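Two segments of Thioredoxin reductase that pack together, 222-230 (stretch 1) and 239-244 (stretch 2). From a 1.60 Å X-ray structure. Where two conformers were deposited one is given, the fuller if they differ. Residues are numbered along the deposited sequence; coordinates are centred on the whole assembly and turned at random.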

ATOM      1  N   VAL A 222     -12.821 -33.221 -11.247  1.00 18.30           N
ATOM      2  CA  VAL A 222     -13.916 -32.894 -10.343  1.00 18.71           C
ATOM      3  C   VAL A 222     -14.448 -34.193  -9.753  1.00 18.62           C
ATOM      4  O   VAL A 222     -14.985 -35.034 -10.472  1.00 20.35           O
ATOM      5  CB  VAL A 222     -15.059 -32.143 -11.053  1.00 18.82           C
ATOM      6  CG1 VAL A 222     -16.121 -31.706 -10.049  1.00 20.77           C
ATOM      7  CG2 VAL A 222     -14.524 -30.937 -11.811  1.00 18.95           C
ATOM      8  N   ILE A 223     -14.284 -34.349  -8.444  1.00 16.17           N
ATOM      9  CA  ILE A 223     -14.739 -35.541  -7.744  1.00 20.52           C
ATOM     10  C   ILE A 223     -16.094 -35.244  -7.106  1.00 20.98           C
ATOM     11  O   ILE A 223     -16.241 -34.267  -6.368  1.00 21.20           O
ATOM     12  CB  ILE A 223     -13.696 -36.003  -6.705  1.00 25.54           C
ATOM     13  CG1 ILE A 223     -12.401 -36.382  -7.440  1.00 30.55           C
ATOM     14  CG2 ILE A 223     -14.227 -37.173  -5.883  1.00 26.40           C
ATOM     15  CD1 ILE A 223     -11.282 -36.882  -6.558  1.00 35.85           C
ATOM     16  N   GLU A 224     -17.081 -36.084  -7.413  1.00 20.90           N
ATOM     17  CA  GLU A 224     -18.457 -35.942  -6.924  0.50 21.91           C
ATOM     18  C   GLU A 224     -18.604 -36.529  -5.531  1.00 24.38           C
ATOM     19  O   GLU A 224     -17.907 -37.486  -5.190  1.00 26.32           O
ATOM     20  CB  GLU A 224     -19.434 -36.684  -7.845  0.50 23.34           C
ATOM     21  CG  GLU A 224     -19.702 -36.002  -9.172  0.50 24.21           C
ATOM     22  CD  GLU A 224     -20.457 -34.699  -9.008  0.50 25.29           C
ATOM     23  OE1 GLU A 224     -21.466 -34.685  -8.273  0.50 26.52           O
ATOM     24  OE2 GLU A 224     -20.044 -33.693  -9.615  0.50 25.57           O
ATOM     25  N   GLY A 225     -19.525 -35.976  -4.746  1.00 24.35           N
ATOM     26  CA  GLY A 225     -19.858 -36.515  -3.429  1.00 27.66           C
ATOM     27  C   GLY A 225     -19.783 -35.489  -2.317  1.00 27.77           C
ATOM     28  O   GLY A 225     -19.012 -34.534  -2.386  1.00 28.23           O
ATOM     29  N   THR A 226     -20.594 -35.694  -1.284  1.00 29.60           N
ATOM     30  CA  THR A 226     -20.551 -34.861  -0.090  1.00 27.82           C
ATOM     31  C   THR A 226     -19.266 -35.159   0.688  1.00 27.89           C
ATOM     32  O   THR A 226     -18.978 -36.310   1.003  1.00 28.61           O
ATOM     33  CB  THR A 226     -21.780 -35.116   0.809  1.00 30.57           C
ATOM     34  OG1 THR A 226     -22.979 -34.897   0.054  1.00 32.77           O
ATOM     35  CG2 THR A 226     -21.778 -34.199   2.030  1.00 33.29           C
ATOM     36  N   VAL A 227     -18.492 -34.115   0.966  1.00 26.06           N
ATOM     37  CA  VAL A 227     -17.284 -34.213   1.777  1.00 24.60           C
ATOM     38  C   VAL A 227     -17.693 -34.390   3.239  1.00 27.29           C
ATOM     39  O   VAL A 227     -18.442 -33.571   3.775  1.00 29.66           O
ATOM     40  CB  VAL A 227     -16.404 -32.951   1.625  1.00 24.07           C
ATOM     41  CG1 VAL A 227     -15.213 -32.998   2.575  1.00 25.39           C
ATOM     42  CG2 VAL A 227     -15.935 -32.797   0.183  1.00 25.15           C
ATOM     43  N   LYS A 228     -17.196 -35.456   3.869  1.00 26.63           N
ATOM     44  CA  LYS A 228     -17.546 -35.777   5.251  0.50 26.50           C
ATOM     45  C   LYS A 228     -16.586 -35.128   6.251  1.00 28.59           C
ATOM     46  O   LYS A 228     -17.025 -34.545   7.241  1.00 30.18           O
ATOM     47  CB  LYS A 228     -17.565 -37.297   5.449  0.50 25.96           C
ATOM     48  CG  LYS A 228     -18.077 -37.744   6.811  0.50 27.56           C
ATOM     49  CD  LYS A 228     -18.007 -39.253   6.975  0.50 34.36           C
ATOM     50  CE  LYS A 228     -18.117 -39.648   8.440  0.50 41.51           C
ATOM     51  NZ  LYS A 228     -18.394 -41.101   8.621  0.50 47.81           N
ATOM     52  N   ARG A 229     -15.286 -35.255   5.993  1.00 27.25           N
ATOM     53  CA  ARG A 229     -14.261 -34.764   6.916  0.50 26.93           C
ATOM     54  C   ARG A 229     -12.909 -34.630   6.229  1.00 27.52           C
ATOM     55  O   ARG A 229     -12.673 -35.228   5.176  1.00 27.01           O
ATOM     56  CB  ARG A 229     -14.112 -35.713   8.118  0.50 29.09           C
ATOM     57  CG  ARG A 229     -13.399 -37.029   7.806  0.50 31.06           C
ATOM     58  CD  ARG A 229     -13.218 -37.906   9.039  0.50 34.23           C
ATOM     59  NE  ARG A 229     -12.764 -39.250   8.683  0.50 35.20           N
ATOM     60  CZ  ARG A 229     -11.586 -39.767   9.025  0.50 34.78           C
ATOM     61  NH1 ARG A 229     -10.728 -39.064   9.753  0.50 36.31           N
ATOM     62  NH2 ARG A 229     -11.271 -40.999   8.644  0.50 34.14           N
ATOM     63  N   LEU A 230     -12.024 -33.852   6.845  1.00 25.58           N
ATOM     64  CA  LEU A 230     -10.621 -33.847   6.475  1.00 25.29           C
ATOM     65  C   LEU A 230      -9.971 -34.950   7.302  1.00 26.83           C
ATOM     66  O   LEU A 230     -10.269 -35.094   8.489  1.00 32.77           O
ATOM     67  CB  LEU A 230      -9.970 -32.503   6.798  1.00 25.36           C
ATOM     68  CG  LEU A 230     -10.568 -31.265   6.131  1.00 26.91           C
ATOM     69  CD1 LEU A 230      -9.752 -30.036   6.502  1.00 27.80           C
ATOM     70  CD2 LEU A 230     -10.643 -31.425   4.620  1.00 26.92           C
TER
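Stretch 2 239-244: GVELAE

Stretch 2 is the end of a strand, through Leu242, and leaves it at Ala243. It pairs with the strand 227-230 of stretch 1. The two run antiparallel, with 148° between their N-to-C directions and a closest approach of 4.5 Å between their axes. Together the two stretches bury 561 Å², both sides summed.

Gly239 is extended, with phi/psi of 169/-164. It meets stretch 1 through its backbone: its O lies 3.6 Å from Leu230 CA.

Val240 pairs with Leu230 at a non-hydrogen-bonded position, CA to CA 4.7 Å. Phi/psi is -126/129 and chi1 is t. Its side chain lies on the same face of the sheet as that of Leu230, and Val240 CG2 is 4.2 Å from Leu230 CD2. Val240 CG1 also packs against Val227 CG1 at 3.5 Å. These contacts are apolar, and all three residues are buried.

Glu241 has the largest area covered by stretch 1, 102 Å². It pairs with Arg229 at a hydrogen-bonded position, CA to CA 5.4 Å. Glu241 N donates to Arg229 O at 3.0 Å, nearly straight at 171°. Glu241 O accepts two bonds, from Lys228 N at 2.8 Å and, weakly, from Arg229 N at 3.4 Å. One carbonyl facing two successive amides fits the beta bulge here, where the register shifts by one between Val227 and Arg229. Lys228, with phi/psi of -90/-47, departs from the extended form. The side chains of Glu241 and Arg229 share the other face of the sheet and form a salt bridge. Glu241 OE1 is 2.7 Å from Arg229 NE and 2.7 Å from Arg229 NH2, the second bond being weak. It approaches the edge of the guanidinium, near its plane. Lys228 NZ is 4.2 Å from Glu241 OE2, too far for a salt bridge, but the opposite charges are near each other.

Leu242 faces Val227 at a non-hydrogen-bonded position, CA to CA 4.4 Å. The CA-to-CB bonds diverge, yet the end of the leucine side chain, m at chi1 and t at chi2, comes back to stretch 1. Leu242 CD1 lies 3.8 Å from Ile223 CG2, and Leu242 CD2 is 4.1 Å from Val227 CG2. Leu242 CA makes a CA-H...O contact with Thr226 O at 3.4 Å.

Ala243, past the strand at phi/psi -46/-42, gives a weak hydrogen bond from its N to Thr226 O, 2.7 Å long but bent to 127°. Glu244 makes no contact with stretch 1.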

ATOM      1  N   GLY A 239      -5.791 -36.273   3.617  1.00 23.79           N
ATOM      2  CA  GLY A 239      -6.764 -36.293   2.534  1.00 24.05           C
ATOM      3  C   GLY A 239      -8.163 -35.867   2.921  1.00 23.70           C
ATOM      4  O   GLY A 239      -8.380 -35.258   3.972  1.00 24.55           O
ATOM      5  N   VAL A 240      -9.106 -36.198   2.044  1.00 22.98           N
ATOM      6  CA  VAL A 240     -10.504 -35.819   2.181  1.00 23.36           C
ATOM      7  C   VAL A 240     -11.349 -37.084   2.096  1.00 23.81           C
ATOM      8  O   VAL A 240     -11.179 -37.879   1.171  1.00 26.50           O
ATOM      9  CB  VAL A 240     -10.915 -34.847   1.053  1.00 25.24           C
ATOM     10  CG1 VAL A 240     -12.385 -34.463   1.162  1.00 28.96           C
ATOM     11  CG2 VAL A 240     -10.037 -33.601   1.082  1.00 25.35           C
ATOM     12  N   GLU A 241     -12.244 -37.273   3.063  1.00 21.96           N
ATOM     13  CA  GLU A 241     -13.154 -38.417   3.065  1.00 24.35           C
ATOM     14  C   GLU A 241     -14.535 -37.981   2.589  1.00 24.44           C
ATOM     15  O   GLU A 241     -15.036 -36.930   2.996  1.00 24.91           O
ATOM     16  CB  GLU A 241     -13.250 -39.038   4.460  1.00 25.78           C
ATOM     17  CG  GLU A 241     -14.138 -40.276   4.519  1.00 29.19           C
ATOM     18  CD  GLU A 241     -14.069 -41.010   5.846  1.00 42.27           C
ATOM     19  OE1 GLU A 241     -13.042 -40.905   6.546  1.00 43.54           O
ATOM     20  OE2 GLU A 241     -15.048 -41.706   6.189  1.00 47.16           O
ATOM     21  N   LEU A 242     -15.144 -38.801   1.735  1.00 25.16           N
ATOM     22  CA  LEU A 242     -16.463 -38.517   1.168  1.00 25.42           C
ATOM     23  C   LEU A 242     -17.561 -39.296   1.898  1.00 29.82           C
ATOM     24  O   LEU A 242     -17.269 -40.206   2.675  1.00 32.76           O
ATOM     25  CB  LEU A 242     -16.473 -38.855  -0.325  1.00 27.84           C
ATOM     26  CG  LEU A 242     -15.404 -38.150  -1.168  1.00 29.32           C
ATOM     27  CD1 LEU A 242     -15.360 -38.727  -2.574  1.00 35.64           C
ATOM     28  CD2 LEU A 242     -15.648 -36.650  -1.210  1.00 29.91           C
ATOM     29  N   ALA A 243     -18.817 -38.934   1.627  1.00 32.16           N
ATOM     30  CA  ALA A 243     -19.999 -39.432   2.368  1.00 35.95           C
ATOM     31  C   ALA A 243     -20.052 -40.937   2.630  1.00 45.20           C
ATOM     32  O   ALA A 243     -20.431 -41.358   3.726  1.00 49.90           O
ATOM     33  CB  ALA A 243     -21.282 -38.981   1.682  1.00 38.72           C
ATOM     34  N   GLU A 244     -19.686 -41.743   1.640  1.00 46.84           N
ATOM     35  CA  GLU A 244     -19.771 -43.199   1.780  1.00 44.46           C
ATOM     36  C   GLU A 244     -18.383 -43.845   1.863  1.00 43.04           C
ATOM     37  O   GLU A 244     -18.129 -44.890   1.260  1.00 44.17           O
ATOM     38  CB  GLU A 244     -20.605 -43.792   0.639  1.00 47.31           C
ATOM     39  CG  GLU A 244     -22.005 -43.195   0.518  1.00 52.37           C
ATOM     40  CD  GLU A 244     -22.853 -43.383   1.766  1.00 56.29           C
ATOM     41  OE1 GLU A 244     -22.719 -44.430   2.436  1.00 55.53           O
ATOM     42  OE2 GLU A 244     -23.664 -42.483   2.075  1.00 58.45           O
TER